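Local coordinates for protein TRAP dicarboxylate transporter-DctP subunit (Rhodobacter sphaeroides, PDB 4PE3) that probably binds a small solute, perhaps a dicarboxylate, in the periplasm and delivers it to a TRAP-type membrane transporter, at residues I147-P152 with I269-Q274; F33-S38 with V243-N248. One frame throughout, in Å; residues are numbered along the deposited sequence.

Contact 1 of 2, residues I147-P152 with I269-Q274; sequences IGVSTP and IFQQTQ
Q271 reaches from the helix to the strand and donates from NE2 to V149 O at 2.9 Å. The N-H...O angle is 161°. V149 O lies in the plane of the Q271 amide, while NE2 is tilted from the carbonyl plane of V149. V149 CG1 also touches this NE2. One turn on, the amide of Q274 lies beside T151 O, with CD 3.1 Å from that oxygen. Its OE1 packs against S150 CB at 3.3 Å. A water donates to Q274 OE1 at 2.6 Å and is hydrogen-bonded to S150 OG. F270 brings CE2 to S150 OG at 3.6 Å. Helix segment 269-274 runs almost parallel (4°) to segment 147-150, part of an edge strand of a five-stranded sheet in a family 7 solute-binding protein. In both glutamines CG stands anti to the backbone N, which sends the extended chains toward 149-151. Further out, Q271 NE2 also bonds E127 OE2, and Q267 NE2 gives V149 O a second donor. A leucine in place of Q271 would probably leave V149 O with one donor fewer and E127 without this amide partner. Q272 NE2 and K268 NZ both hold Q271 OE1, fixing the turn of the amide. N45 accepts from Q274 NE2, and V243 O bonds S150 OG.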
loop_
_atom_site.group_PDB
_atom_site.type_symbol
_atom_site.label_atom_id
_atom_site.label_comp_id
_atom_site.label_asym_id
_atom_site.label_seq_id
_atom_site.Cartn_x
_atom_site.Cartn_y
_atom_site.Cartn_z
ATOM N N ILE A 147 0.697 -11.372 -10.788
ATOM C CA ILE A 147 1.606 -10.868 -11.816
ATOM C C ILE A 147 2.633 -9.900 -11.219
ATOM O O ILE A 147 3.834 -10.080 -11.408
ATOM C CB ILE A 147 0.842 -10.173 -12.951
ATOM C CG1 ILE A 147 -0.094 -11.177 -13.620
ATOM C CG2 ILE A 147 1.810 -9.588 -13.988
ATOM C CD1 ILE A 147 -1.172 -10.534 -14.464
ATOM N N GLY A 148 2.165 -8.879 -10.505
ATOM C CA GLY A 148 3.077 -7.950 -9.870
ATOM C C GLY A 148 2.360 -6.951 -8.993
ATOM O O GLY A 148 1.136 -6.907 -8.915
ATOM N N VAL A 149 3.170 -6.130 -8.327
ATOM C CA VAL A 149 2.688 -5.259 -7.281
ATOM C C VAL A 149 2.691 -3.802 -7.734
ATOM O O VAL A 149 3.474 -3.390 -8.602
ATOM C CB VAL A 149 3.549 -5.449 -5.982
ATOM C CG1 VAL A 149 4.913 -4.788 -6.121
ATOM C CG2 VAL A 149 2.816 -4.922 -4.797
ATOM N N SER A 150 1.792 -3.021 -7.144
ATOM C CA SER A 150 1.814 -1.579 -7.283
ATOM C C SER A 150 1.365 -0.995 -5.965
ATOM O O SER A 150 1.143 -1.716 -5.015
ATOM C CB SER A 150 0.878 -1.180 -8.412
ATOM O OG SER A 150 -0.413 -1.744 -8.235
ATOM N N THR A 151 1.251 0.328 -5.895
ATOM C CA THR A 151 0.741 0.969 -4.695
ATOM C C THR A 151 0.105 2.333 -4.994
ATOM O O THR A 151 0.551 3.040 -5.879
ATOM C CB THR A 151 1.887 1.131 -3.662
ATOM O OG1 THR A 151 1.398 1.760 -2.469
ATOM C CG2 THR A 151 2.986 1.971 -4.244
ATOM N N PRO A 152 -0.911 2.710 -4.219
ATOM C CA PRO A 152 -1.388 4.098 -4.289
ATOM C C PRO A 152 -0.509 5.060 -3.473
ATOM O O PRO A 152 -0.815 6.259 -3.400
ATOM C CB PRO A 152 -2.776 4.018 -3.667
ATOM C CG PRO A 152 -2.656 2.879 -2.690
ATOM C CD PRO A 152 -1.767 1.878 -3.357
ATOM N N ILE A 269 6.178 -1.584 -15.787
ATOM C CA ILE A 269 6.138 -0.222 -16.308
ATOM C C ILE A 269 5.012 0.570 -15.641
ATOM O O ILE A 269 5.208 1.712 -15.221
ATOM C CB ILE A 269 5.983 -0.199 -17.836
ATOM C CG1 ILE A 269 7.245 -0.732 -18.500
ATOM C CG2 ILE A 269 5.697 1.223 -18.325
ATOM C CD1 ILE A 269 7.030 -1.102 -19.970
ATOM N N PHE A 270 3.833 -0.031 -15.526
ATOM C CA PHE A 270 2.732 0.594 -14.811
ATOM C C PHE A 270 3.157 0.924 -13.371
ATOM O O PHE A 270 2.967 2.046 -12.893
ATOM C CB PHE A 270 1.486 -0.316 -14.841
ATOM C CG PHE A 270 0.566 -0.150 -13.668
ATOM C CD1 PHE A 270 -0.053 1.065 -13.400
ATOM C CD2 PHE A 270 0.316 -1.213 -12.827
ATOM C CE1 PHE A 270 -0.889 1.200 -12.325
ATOM C CE2 PHE A 270 -0.520 -1.077 -11.740
ATOM C CZ PHE A 270 -1.114 0.130 -11.474
ATOM N N GLN A 271 3.742 -0.068 -12.696
ATOM C CA GLN A 271 4.160 0.104 -11.315
ATOM C C GLN A 271 5.086 1.314 -11.178
ATOM O O GLN A 271 4.894 2.163 -10.299
ATOM C CB GLN A 271 4.849 -1.174 -10.850
ATOM C CG GLN A 271 5.558 -1.087 -9.516
ATOM C CD GLN A 271 6.673 -2.084 -9.438
ATOM O OE1 GLN A 271 7.825 -1.740 -9.637
ATOM N NE2 GLN A 271 6.329 -3.339 -9.204
ATOM N N GLN A 272 6.099 1.387 -12.029
ATOM C CA GLN A 272 7.093 2.452 -11.937
ATOM C C GLN A 272 6.520 3.822 -12.299
ATOM O O GLN A 272 6.850 4.833 -11.683
ATOM C CB GLN A 272 8.301 2.110 -12.804
ATOM C CG GLN A 272 9.111 0.935 -12.254
ATOM C CD GLN A 272 9.790 1.298 -10.946
ATOM O OE1 GLN A 272 10.545 2.271 -10.888
ATOM N NE2 GLN A 272 9.477 0.562 -9.874
ATOM N N THR A 273 5.653 3.854 -13.300
ATOM C CA THR A 273 5.021 5.108 -13.703
ATOM C C THR A 273 4.159 5.632 -12.563
ATOM O O THR A 273 4.140 6.842 -12.289
ATOM C CB THR A 273 4.160 4.918 -14.966
ATOM O OG1 THR A 273 4.997 4.437 -16.023
ATOM C CG2 THR A 273 3.469 6.222 -15.383
ATOM N N GLN A 274 3.427 4.742 -11.912
ATOM C CA GLN A 274 2.596 5.107 -10.782
ATOM C C GLN A 274 3.453 5.640 -9.623
ATOM O O GLN A 274 3.190 6.710 -9.092
ATOM C CB GLN A 274 1.737 3.938 -10.320
ATOM C CG GLN A 274 0.913 4.220 -9.071
ATOM C CD GLN A 274 -0.193 3.215 -8.866
ATOM O OE1 GLN A 274 0.051 2.020 -8.870
ATOM N NE2 GLN A 274 -1.416 3.699 -8.668
HETATM O O HOH W 1 -1.383 0.625 -7.257
#

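Contact 2 of 2, residues F33-S38 with V243-N248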
loop_
_atom_site.group_PDB
_atom_site.type_symbol
_atom_site.label_atom_id
_atom_site.label_comp_id
_atom_site.label_asym_id
_atom_site.label_seq_id
_atom_site.Cartn_x
_atom_site.Cartn_y
_atom_site.Cartn_z
ATOM N N PHE A 33 -8.300 -9.802 -22.314
ATOM C CA PHE A 33 -8.533 -10.066 -20.898
ATOM C C PHE A 33 -9.151 -8.859 -20.197
ATOM O O PHE A 33 -8.580 -7.771 -20.206
ATOM C CB PHE A 33 -7.221 -10.357 -20.170
ATOM C CG PHE A 33 -6.466 -11.557 -20.695
ATOM C CD1 PHE A 33 -7.101 -12.760 -20.978
ATOM C CD2 PHE A 33 -5.099 -11.469 -20.881
ATOM C CE1 PHE A 33 -6.369 -13.845 -21.434
ATOM C CE2 PHE A 33 -4.376 -12.554 -21.351
ATOM C CZ PHE A 33 -5.011 -13.723 -21.624
ATOM N N ARG A 34 -10.257 -9.086 -19.513
ATOM C CA ARG A 34 -10.964 -8.030 -18.782
ATOM C C ARG A 34 -10.517 -8.007 -17.317
ATOM O O ARG A 34 -10.620 -9.033 -16.617
ATOM C CB ARG A 34 -12.464 -8.281 -18.877
ATOM C CG ARG A 34 -12.890 -8.842 -20.229
ATOM C CD ARG A 34 -14.236 -9.520 -20.136
ATOM N NE ARG A 34 -15.318 -8.544 -20.101
ATOM C CZ ARG A 34 -16.369 -8.593 -19.286
ATOM N NH1 ARG A 34 -16.511 -9.576 -18.404
ATOM N NH2 ARG A 34 -17.295 -7.646 -19.369
ATOM N N PHE A 35 -9.998 -6.868 -16.884
ATOM C CA PHE A 35 -9.538 -6.668 -15.521
ATOM C C PHE A 35 -10.401 -5.660 -14.803
ATOM O O PHE A 35 -10.696 -4.610 -15.364
ATOM C CB PHE A 35 -8.122 -6.116 -15.536
ATOM C CG PHE A 35 -7.063 -7.149 -15.638
ATOM C CD1 PHE A 35 -6.979 -7.982 -16.736
ATOM C CD2 PHE A 35 -6.114 -7.270 -14.629
ATOM C CE1 PHE A 35 -5.978 -8.923 -16.819
ATOM C CE2 PHE A 35 -5.115 -8.220 -14.720
ATOM C CZ PHE A 35 -5.059 -9.046 -15.812
ATOM N N GLN A 36 -10.832 -5.949 -13.590
ATOM C CA GLN A 36 -11.563 -4.996 -12.797
ATOM C C GLN A 36 -10.672 -4.330 -11.756
ATOM O O GLN A 36 -9.904 -5.003 -11.051
ATOM C CB GLN A 36 -12.741 -5.648 -12.113
ATOM C CG GLN A 36 -13.660 -4.603 -11.535
ATOM C CD GLN A 36 -14.918 -5.166 -10.963
ATOM O OE1 GLN A 36 -15.837 -5.544 -11.700
ATOM N NE2 GLN A 36 -14.979 -5.244 -9.637
ATOM N N SER A 37 -10.745 -3.009 -11.672
ATOM C CA SER A 37 -9.984 -2.199 -10.729
ATOM C C SER A 37 -10.739 -2.105 -9.421
ATOM O O SER A 37 -11.944 -2.299 -9.379
ATOM C CB SER A 37 -9.831 -0.806 -11.333
ATOM O OG SER A 37 -9.067 0.026 -10.462
ATOM N N SER A 38 -10.029 -1.774 -8.348
ATOM C CA SER A 38 -10.688 -1.348 -7.108
ATOM C C SER A 38 -11.022 0.154 -7.094
ATOM O O SER A 38 -11.649 0.646 -6.164
ATOM C CB SER A 38 -9.799 -1.697 -5.903
ATOM O OG SER A 38 -8.535 -1.111 -6.072
ATOM N N VAL A 243 -1.219 -2.988 -3.782
ATOM C CA VAL A 243 -2.218 -3.247 -4.822
ATOM C C VAL A 243 -1.669 -4.341 -5.726
ATOM O O VAL A 243 -0.540 -4.262 -6.226
ATOM C CB VAL A 243 -2.541 -1.965 -5.603
ATOM C CG1 VAL A 243 -3.202 -2.264 -6.910
ATOM C CG2 VAL A 243 -3.411 -1.091 -4.752
ATOM N N GLU A 244 -2.417 -5.430 -5.828
ATOM C CA GLU A 244 -1.984 -6.552 -6.647
ATOM C C GLU A 244 -2.558 -6.463 -8.054
ATOM O O GLU A 244 -3.696 -5.986 -8.237
ATOM C CB GLU A 244 -2.436 -7.883 -6.034
ATOM C CG GLU A 244 -3.950 -8.084 -5.951
ATOM C CD GLU A 244 -4.325 -9.418 -5.343
ATOM O OE1 GLU A 244 -4.531 -9.480 -4.112
ATOM O OE2 GLU A 244 -4.421 -10.430 -6.093
ATOM N N VAL A 245 -1.758 -6.889 -9.032
ATOM C CA VAL A 245 -2.218 -7.133 -10.398
ATOM C C VAL A 245 -2.120 -8.640 -10.568
ATOM O O VAL A 245 -1.030 -9.215 -10.511
ATOM C CB VAL A 245 -1.325 -6.431 -11.444
ATOM C CG1 VAL A 245 -1.787 -6.704 -12.841
ATOM C CG2 VAL A 245 -1.304 -4.924 -11.195
ATOM N N SER A 246 -3.278 -9.269 -10.722
ATOM C CA SER A 246 -3.385 -10.727 -10.750
ATOM C C SER A 246 -4.431 -11.152 -11.773
ATOM O O SER A 246 -5.338 -10.371 -12.092
ATOM C CB SER A 246 -3.812 -11.241 -9.387
ATOM O OG SER A 246 -2.916 -10.792 -8.383
HETATM N N MSE A 247 -4.348 -12.387 -12.261
HETATM C CA MSE A 247 -5.285 -12.839 -13.284
HETATM C C MSE A 247 -5.564 -14.316 -13.143
HETATM O O MSE A 247 -4.927 -15.030 -12.342
HETATM C CB MSE A 247 -4.756 -12.514 -14.678
HETATM C CG MSE A 247 -3.667 -13.417 -15.223
HETATM SE SE MSE A 247 -3.337 -13.077 -17.119
HETATM C CE MSE A 247 -4.992 -13.844 -17.769
ATOM N N ASN A 248 -6.504 -14.785 -13.932
ATOM C CA ASN A 248 -6.889 -16.170 -13.941
ATOM C C ASN A 248 -5.680 -17.033 -14.213
ATOM O O ASN A 248 -4.983 -16.849 -15.191
ATOM C CB ASN A 248 -7.930 -16.389 -15.035
ATOM C CG ASN A 248 -8.368 -17.846 -15.123
ATOM O OD1 ASN A 248 -7.662 -18.705 -15.653
ATOM N ND2 ASN A 248 -9.515 -18.118 -14.554
#
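M247, a selenomethionine, meets both F33 and F35 across the width of one beta-strand. Strands 32-37 and 243-248 belong to the same mixed five-stranded sheet, but strand 91-95 runs between them. They touch mainly through side chains on one face, without pairing their backbones. The two segments run at 140° to each other. M247 starts with CB, which rests 3.7 Å from F35 CZ. CG sits between the backbone N and the carbonyl carbon (chi1 77°), and the chain goes on extended to SE. SE lies above the F33 ring, 4.7 Å from its centroid, a Met-aromatic contact at some distance. A bend at chi3 then carries CE over the middle of the ring. CE is 3.7 Å from the F33 centroid and only 3° off the ring normal, a CH-pi contact. All six ring carbons of F33 are nearly equally far from this methyl. F33 in turn places its CB at the edge of the F35 ring, in plane. F35 also meets V245, where CE2 is 4.1 Å from CG1. I66 of strand 65-69 touches both phenylalanines. E244 and S246 point to the other face, against helix 131-139, and S246 OG donates to E244 OE2 at 2.8 Å. The same F35 CE2 comes 3.4 Å from the backbone oxygen S246 O.

Overall arrangement
The contact centres are 12 Å apart, and both contacts reach the same five-stranded sheet; three of the four segments carry its strands. Along the chain the segments alternate: 33-38, 147-152, 243-248, 269-274. Strands 144-150 and 243-248 are neighbours and join the contacts directly. S150 N lies 2.8 Å from V243 O, a probable hydrogen bond. I147 and G148 both face V245 in a classic beta bulge. V245 also packs against F270 of contact 1 and F35 of contact 2, so helix 257-291 and strand 32-37 meet through it. Contact 1 sits where the chain leaves this sheet for the four-stranded one, consistent with the two-domain build of such binding proteins. Contact 2 lies farther from the chain centre, spanning strand 91-95.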